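Long-range contacts in YueI protein (Bacillus subtilis, PDB 2OHW), which is of unknown function, a member of the DUF1694 family built as a compact single chain around a mixed four-stranded beta sheet: residues Ala40-Gln45 / Asp124-Ser129; His57-Ser62 / Tyr88-Lys93; His63-Leu68 / Ile106-Asp111. One frame throughout, in Å; residues are numbered along the deposited sequence.

Contact 1: residues Ala40-Gln45 / Asp124-Ser129; sequences ALTKGQ and DIYNRS
Strand 37-42 turns directly into a short helix at Thr42, and the junction, a capping box, docks against helix 124-129 near the C-terminus. Thr42 is the N-cap: its OG1 sits in the crowded position between backbone N and carbonyl carbon (chi1 67°), where it accepts from Gln45 N at 3.0 Å. In return Thr42 N gives its hydrogen to Gln45 OE1, on a lone pair in the carbonyl plane. The same Thr42 OG1 donates to Ser129 OG at 2.7 Å, so one hydroxyl caps one helix and ties it to another. Thr42 CG2 lies 3.7 Å from Tyr126 CD1, coming to the ring obliquely. An alanine here would remove both the cap acceptor and the link to Ser129, and would probably loosen the start of helix 43-46 and its seat on helix 124-129. Gly44 CA comes to 3.9 Å from Ser129 CB, and a CB on Gly44 would clash with that carbon. A water accepts from Gly44 N and donates to Ser129 O. Gln45 lays its CG on Ile125 CG2 and brings its amide to the edge of the Tyr126 ring; beyond the two segments, its NE2 donates to Ile121 O and Asp123 OD1. Ser129 OG passes its own hydrogen on to Ile125 O at 2.6 Å, reaching that oxygen from above the carbonyl plane.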
# COMPACT_ATOMS: atom_id res chain seq x y z
N ALA A 40 -1.72 2.28 -2.37
CA ALA A 40 -0.51 1.91 -1.67
C ALA A 40 0.22 3.17 -1.23
O ALA A 40 0.25 4.16 -1.98
CB ALA A 40 0.36 1.06 -2.57
N LEU A 41 0.80 3.13 -0.03
CA LEU A 41 1.61 4.24 0.50
C LEU A 41 3.01 3.72 0.76
O LEU A 41 3.16 2.56 1.23
CB LEU A 41 1.05 4.72 1.83
CG LEU A 41 -0.28 5.47 1.83
CD1 LEU A 41 -0.63 5.82 3.28
CD2 LEU A 41 -0.27 6.70 0.99
N THR A 42 4.04 4.52 0.48
CA THR A 42 5.40 4.12 0.83
C THR A 42 5.57 4.19 2.35
O THR A 42 4.80 4.86 3.06
CB THR A 42 6.48 5.03 0.21
OG1 THR A 42 6.40 6.34 0.79
CG2 THR A 42 6.33 5.10 -1.30
N LYS A 43 6.61 3.51 2.85
CA LYS A 43 6.95 3.65 4.27
C LYS A 43 7.16 5.12 4.64
O LYS A 43 6.70 5.57 5.69
CB LYS A 43 8.17 2.79 4.63
CG LYS A 43 7.88 1.30 4.65
CD LYS A 43 9.16 0.46 4.81
CE LYS A 43 9.93 0.87 6.05
NZ LYS A 43 9.14 0.56 7.27
N GLY A 44 7.82 5.87 3.76
CA GLY A 44 8.04 7.29 4.03
C GLY A 44 6.75 8.07 4.18
O GLY A 44 6.65 8.93 5.05
N GLN A 45 5.76 7.78 3.33
CA GLN A 45 4.45 8.41 3.47
C GLN A 45 3.76 7.99 4.77
O GLN A 45 3.14 8.81 5.46
CB GLN A 45 3.59 8.09 2.24
CG GLN A 45 4.12 8.75 0.98
CD GLN A 45 3.29 8.38 -0.24
OE1 GLN A 45 3.06 7.20 -0.50
NE2 GLN A 45 2.84 9.39 -1.00
N ASP A 124 5.77 15.06 -2.78
CA ASP A 124 7.22 15.08 -2.61
C ASP A 124 7.77 13.93 -1.75
O ASP A 124 8.88 13.44 -1.98
CB ASP A 124 7.69 16.44 -2.03
CG ASP A 124 7.12 16.73 -0.65
OD1 ASP A 124 6.13 16.09 -0.23
OD2 ASP A 124 7.68 17.63 0.04
N ILE A 125 7.00 13.49 -0.75
CA ILE A 125 7.40 12.36 0.06
C ILE A 125 7.46 11.06 -0.77
O ILE A 125 8.41 10.28 -0.63
CB ILE A 125 6.50 12.17 1.29
CG1 ILE A 125 6.49 13.45 2.12
CG2 ILE A 125 6.99 11.00 2.14
CD1 ILE A 125 5.61 13.39 3.36
N TYR A 126 6.49 10.85 -1.65
CA TYR A 126 6.55 9.69 -2.54
C TYR A 126 7.83 9.68 -3.34
O TYR A 126 8.55 8.68 -3.38
CB TYR A 126 5.36 9.65 -3.51
CG TYR A 126 5.32 8.36 -4.30
CD1 TYR A 126 4.69 7.25 -3.79
CD2 TYR A 126 5.96 8.25 -5.55
CE1 TYR A 126 4.65 6.04 -4.48
CE2 TYR A 126 5.93 7.06 -6.25
CZ TYR A 126 5.27 5.96 -5.71
OH TYR A 126 5.23 4.76 -6.37
N ASN A 127 8.11 10.82 -3.97
CA ASN A 127 9.25 10.92 -4.88
C ASN A 127 10.56 10.69 -4.15
O ASN A 127 11.49 10.12 -4.70
CB ASN A 127 9.26 12.29 -5.55
CG ASN A 127 8.09 12.49 -6.49
OD1 ASN A 127 7.52 11.52 -7.01
ND2 ASN A 127 7.71 13.75 -6.71
N ARG A 128 10.63 11.11 -2.89
CA ARG A 128 11.88 11.02 -2.14
C ARG A 128 12.04 9.67 -1.45
O ARG A 128 13.17 9.22 -1.19
CB ARG A 128 11.98 12.16 -1.12
CG ARG A 128 11.99 13.55 -1.74
CD ARG A 128 12.54 14.61 -0.80
NE ARG A 128 11.91 15.91 -1.01
CZ ARG A 128 11.14 16.53 -0.12
NH1 ARG A 128 10.90 15.98 1.06
NH2 ARG A 128 10.60 17.71 -0.41
N SER A 129 10.93 8.99 -1.17
CA SER A 129 10.96 7.76 -0.39
C SER A 129 10.84 6.45 -1.16
O SER A 129 11.25 5.41 -0.67
CB SER A 129 9.87 7.81 0.68
OG SER A 129 8.58 7.77 0.07
O HOH W 1 9.75 4.44 1.90

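Contact 2: residues His57-Ser62 / Tyr88-Lys93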
# COMPACT_ATOMS: atom_id res chain seq x y z
N HIS A 57 -10.26 8.21 2.44
CA HIS A 57 -11.28 8.16 1.40
C HIS A 57 -11.49 6.75 0.86
O HIS A 57 -12.64 6.32 0.66
CB HIS A 57 -10.92 9.11 0.25
CG HIS A 57 -11.95 9.12 -0.83
ND1 HIS A 57 -11.88 8.30 -1.93
CD2 HIS A 57 -13.11 9.81 -0.94
CE1 HIS A 57 -12.94 8.51 -2.70
NE2 HIS A 57 -13.70 9.41 -2.12
N GLU A 58 -10.39 6.05 0.59
CA GLU A 58 -10.46 4.70 0.07
C GLU A 58 -11.03 3.71 1.08
O GLU A 58 -11.76 2.79 0.72
CB GLU A 58 -9.09 4.23 -0.44
CG GLU A 58 -8.59 4.96 -1.71
CD GLU A 58 -9.62 5.04 -2.84
OE1 GLU A 58 -10.33 4.04 -3.13
OE2 GLU A 58 -9.72 6.12 -3.47
N LEU A 59 -10.69 3.88 2.36
CA LEU A 59 -11.27 3.02 3.39
C LEU A 59 -12.78 3.25 3.55
O LEU A 59 -13.56 2.30 3.75
CB LEU A 59 -10.54 3.20 4.71
CG LEU A 59 -9.08 2.76 4.69
CD1 LEU A 59 -8.38 3.32 5.89
CD2 LEU A 59 -8.96 1.24 4.67
N LYS A 60 -13.17 4.51 3.46
CA LYS A 60 -14.57 4.93 3.61
C LYS A 60 -15.43 4.43 2.45
O LYS A 60 -16.62 4.15 2.63
CB LYS A 60 -14.60 6.46 3.66
CG LYS A 60 -15.96 7.09 3.81
CD LYS A 60 -15.84 8.60 3.90
CE LYS A 60 -17.20 9.24 4.13
NZ LYS A 60 -18.15 9.01 3.00
N ASN A 61 -14.84 4.33 1.27
CA ASN A 61 -15.60 4.06 0.06
C ASN A 61 -15.41 2.63 -0.44
O ASN A 61 -15.87 2.25 -1.53
CB ASN A 61 -15.27 5.13 -0.98
CG ASN A 61 -16.02 6.41 -0.69
OD1 ASN A 61 -17.20 6.49 -0.99
ND2 ASN A 61 -15.36 7.39 -0.08
N SER A 62 -14.80 1.84 0.43
CA SER A 62 -14.45 0.47 0.16
C SER A 62 -15.62 -0.48 0.29
O SER A 62 -16.62 -0.19 0.95
CB SER A 62 -13.37 0.04 1.16
OG SER A 62 -13.91 -0.12 2.46
N TYR A 88 -14.59 2.41 9.56
CA TYR A 88 -15.39 2.03 8.40
C TYR A 88 -15.57 0.52 8.26
O TYR A 88 -16.01 0.03 7.21
CB TYR A 88 -14.78 2.67 7.13
CG TYR A 88 -14.64 4.16 7.25
CD1 TYR A 88 -15.78 4.98 7.33
CD2 TYR A 88 -13.39 4.77 7.33
CE1 TYR A 88 -15.67 6.34 7.47
CE2 TYR A 88 -13.28 6.14 7.47
CZ TYR A 88 -14.43 6.91 7.54
OH TYR A 88 -14.32 8.28 7.67
N GLY A 89 -15.25 -0.23 9.32
CA GLY A 89 -15.48 -1.67 9.31
C GLY A 89 -14.51 -2.46 8.46
O GLY A 89 -14.85 -3.56 8.00
N VAL A 90 -13.31 -1.91 8.25
CA VAL A 90 -12.29 -2.56 7.43
C VAL A 90 -11.31 -3.31 8.33
O VAL A 90 -10.71 -2.70 9.22
CB VAL A 90 -11.51 -1.52 6.58
CG1 VAL A 90 -10.34 -2.17 5.81
CG2 VAL A 90 -12.44 -0.82 5.60
N PRO A 91 -11.12 -4.61 8.08
CA PRO A 91 -10.15 -5.36 8.87
C PRO A 91 -8.73 -4.98 8.49
O PRO A 91 -8.50 -4.47 7.39
CB PRO A 91 -10.44 -6.81 8.48
CG PRO A 91 -10.98 -6.73 7.12
CD PRO A 91 -11.78 -5.45 7.07
N PHE A 92 -7.79 -5.21 9.40
CA PHE A 92 -6.39 -5.01 9.08
C PHE A 92 -5.56 -6.25 9.37
O PHE A 92 -5.94 -7.11 10.19
CB PHE A 92 -5.82 -3.80 9.82
CG PHE A 92 -5.71 -3.99 11.31
CD1 PHE A 92 -4.54 -4.50 11.86
CD2 PHE A 92 -6.74 -3.61 12.16
CE1 PHE A 92 -4.41 -4.66 13.23
CE2 PHE A 92 -6.61 -3.78 13.56
CZ PHE A 92 -5.45 -4.30 14.08
N LYS A 93 -4.42 -6.32 8.70
CA LYS A 93 -3.46 -7.40 8.89
C LYS A 93 -2.07 -6.80 8.93
O LYS A 93 -1.72 -6.01 8.06
CB LYS A 93 -3.56 -8.43 7.74
CG LYS A 93 -4.91 -9.14 7.63
CD LYS A 93 -4.86 -10.36 6.68
CE LYS A 93 -6.23 -11.03 6.58
NZ LYS A 93 -6.32 -12.04 5.48
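Lys60 lies across one face of the Tyr88 ring, its CB 3.9 Å from the ring centroid and only 8° off the normal, a CH-pi contact made by the aliphatic part of the lysine. CG, anti to the backbone N (chi1 180°), carries the chain on over the CE1 side of the ring, 3.7 Å from that atom, while Lys60 CA sits over the same face nearer CG of the tyrosine. Beside this pair, Leu59 CD2 meets Val90 CG1 at 3.9 Å, the two side chains crossing at about a right angle. The other valine methyl, CG2, packs on Ser62 OG at 3.5 Å. Two helix ends meet here: helix 53-60 finishes beside the Schellman motif that closes helix 75-87, in which Gly89, at positive phi, is the C-prime residue and Val90 N returns to Ala85 O. That turn sets Tyr88 and Val90 on either side of Gly89, both directed at helix 53-60. On the facing end, Ser62 OG donates to Leu59 O at 2.8 Å, from above the carbonyl plane, and Asn61 ND2 bonds to His57 O along a lone pair. Farther out, Tyr88 OH is held by a hydrogen bond to Glu56 OE2, which fixes the far end of the ring, and Leu59 reaches Met84 of helix 75-87 and Ile108 of the sheet.

Contact 3: residues His63-Leu68 / Ile106-Asp111; sequences HNVTLL and IVIAAD
Strands 65-68 and 106-110, the inner pair of the mixed sheet, run antiparallel, their axes 4.6 Å apart at closest and 158° between directions; Thr66-Ala109 and Leu68-Val107 are hydrogen-bonded pairs, the non-hydrogen-bonded pair Leu67-Ile108 lies between them and Val65-Ala110 follows beyond Thr66-Ala109. Each hydrogen-bonded pair is closed by two bonds; the shortest, Leu68 N to Val107 O at 2.8 Å, runs nearly along the C=O axis. The ladder frays at Asp111, whose N makes a weak bond to Asn64 O. On the face shared by Val65, Leu67, Ile108 and Ala110, Leu67 CG stands anti to the backbone N, chi1 172° and chi2 66° together bringing CD1 to Ile106 CG2 at 3.5 Å and, more loosely, to Ile108 CG1. Val65 CG2 meets Ile108 CG2 at 3.9 Å, and Val65 CG1 leans on Ala110 CB. Helices 53-60 and 75-87 cover this face through Leu59 on Ile108 and Tyr81 on Leu67. On the other face Leu68 CD1 touches Ala109 CB at 4.2 Å. At the exposed end Asn64 and Asp111 lie side by side, bridged by a water donating to both OD1 atoms. Chemistry changes along the ladder: aliphatic side chains and paired backbone N-H and C=O groups where it is buried, and at its end two acceptors, Asn64 O and Asp111 OD1, 3.3 Å apart, whose repulsion the water would probably ease by solvating the carboxylate.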
# COMPACT_ATOMS: atom_id res chain seq x y z
N HIS A 63 -15.49 -1.61 -0.39
CA HIS A 63 -16.30 -2.77 -0.11
C HIS A 63 -15.35 -3.96 -0.11
O HIS A 63 -14.60 -4.15 -1.08
CB HIS A 63 -17.41 -2.90 -1.17
CG HIS A 63 -17.15 -3.95 -2.21
ND1 HIS A 63 -17.77 -5.18 -2.17
CD2 HIS A 63 -16.38 -3.95 -3.32
CE1 HIS A 63 -17.37 -5.90 -3.20
NE2 HIS A 63 -16.52 -5.18 -3.92
N ASN A 64 -15.35 -4.71 0.99
CA ASN A 64 -14.57 -5.92 1.11
C ASN A 64 -13.09 -5.70 0.77
O ASN A 64 -12.53 -6.36 -0.10
CB ASN A 64 -15.20 -7.05 0.28
CG ASN A 64 -16.61 -7.40 0.74
OD1 ASN A 64 -17.46 -7.78 -0.06
ND2 ASN A 64 -16.87 -7.25 2.04
N VAL A 65 -12.49 -4.74 1.46
CA VAL A 65 -11.05 -4.54 1.38
C VAL A 65 -10.42 -4.85 2.73
O VAL A 65 -11.12 -4.92 3.75
CB VAL A 65 -10.66 -3.10 0.93
CG1 VAL A 65 -11.21 -2.78 -0.46
CG2 VAL A 65 -11.07 -2.04 1.96
N THR A 66 -9.11 -5.04 2.71
CA THR A 66 -8.31 -5.21 3.91
C THR A 66 -7.21 -4.16 3.91
O THR A 66 -6.65 -3.84 2.86
CB THR A 66 -7.70 -6.61 3.98
OG1 THR A 66 -8.74 -7.60 3.87
CG2 THR A 66 -6.93 -6.84 5.28
N LEU A 67 -6.89 -3.65 5.09
CA LEU A 67 -5.72 -2.81 5.27
C LEU A 67 -4.50 -3.68 5.62
O LEU A 67 -4.44 -4.27 6.71
CB LEU A 67 -6.01 -1.77 6.37
CG LEU A 67 -4.82 -0.93 6.81
CD1 LEU A 67 -4.36 -0.06 5.67
CD2 LEU A 67 -5.17 -0.09 8.04
N LEU A 68 -3.55 -3.77 4.70
CA LEU A 68 -2.31 -4.51 4.90
C LEU A 68 -1.23 -3.53 5.35
O LEU A 68 -1.06 -2.46 4.74
CB LEU A 68 -1.87 -5.18 3.59
CG LEU A 68 -2.87 -6.14 2.92
CD1 LEU A 68 -2.29 -6.70 1.63
CD2 LEU A 68 -3.24 -7.27 3.87
N ILE A 106 1.83 0.59 3.55
CA ILE A 106 0.43 0.22 3.68
C ILE A 106 -0.08 -0.10 2.29
O ILE A 106 0.30 0.58 1.31
CB ILE A 106 -0.38 1.39 4.32
CG1 ILE A 106 -0.28 1.28 5.85
CG2 ILE A 106 -1.80 1.47 3.78
CD1 ILE A 106 -0.83 2.46 6.58
N VAL A 107 -0.88 -1.16 2.19
CA VAL A 107 -1.58 -1.49 0.95
C VAL A 107 -3.04 -1.75 1.30
O VAL A 107 -3.32 -2.55 2.20
CB VAL A 107 -0.99 -2.74 0.27
CG1 VAL A 107 -1.82 -3.17 -0.94
CG2 VAL A 107 0.46 -2.50 -0.16
N ILE A 108 -3.96 -1.07 0.63
CA ILE A 108 -5.38 -1.37 0.74
C ILE A 108 -5.70 -2.28 -0.43
O ILE A 108 -5.54 -1.89 -1.59
CB ILE A 108 -6.25 -0.10 0.72
CG1 ILE A 108 -5.87 0.80 1.91
CG2 ILE A 108 -7.75 -0.46 0.77
CD1 ILE A 108 -6.46 2.22 1.90
N ALA A 109 -6.12 -3.51 -0.12
CA ALA A 109 -6.35 -4.53 -1.16
C ALA A 109 -7.78 -5.02 -1.09
O ALA A 109 -8.29 -5.33 -0.01
CB ALA A 109 -5.39 -5.69 -0.98
N ALA A 110 -8.41 -5.11 -2.25
CA ALA A 110 -9.74 -5.69 -2.37
C ALA A 110 -9.68 -7.21 -2.40
O ALA A 110 -8.63 -7.81 -2.66
CB ALA A 110 -10.44 -5.16 -3.62
N ASP A 111 -10.82 -7.85 -2.15
CA ASP A 111 -10.83 -9.32 -2.14
C ASP A 111 -11.04 -9.90 -3.54
O ASP A 111 -10.97 -11.12 -3.73
CB ASP A 111 -11.86 -9.86 -1.13
CG ASP A 111 -13.28 -9.53 -1.52
OD1 ASP A 111 -13.48 -8.59 -2.30
OD2 ASP A 111 -14.21 -10.22 -1.03
O HOH W 2 -16.02 -8.57 -2.78

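All three contacts reach the one mixed sheet, whose strand order is 37-42, 104-110, 65-70, 92-95. Contact 3 joins the two inner strands. Contact 2 lies beside it, centres about 7 Å apart, and feeds the outer strand 92-95, where Lys93 N and Pro91 O pair with Leu67. Contact 1 sits on the far side of the chain's centre, about 19 Å from contact 3 and about 20 Å from contact 2 between centres, yet its strand touches contact 3 through Leu41 N and Ile106 O. Along the chain contacts 2 and 3 interleave, and both are nested inside the loop closed by contact 1, which brings helix 124-129 back to strand 37-42.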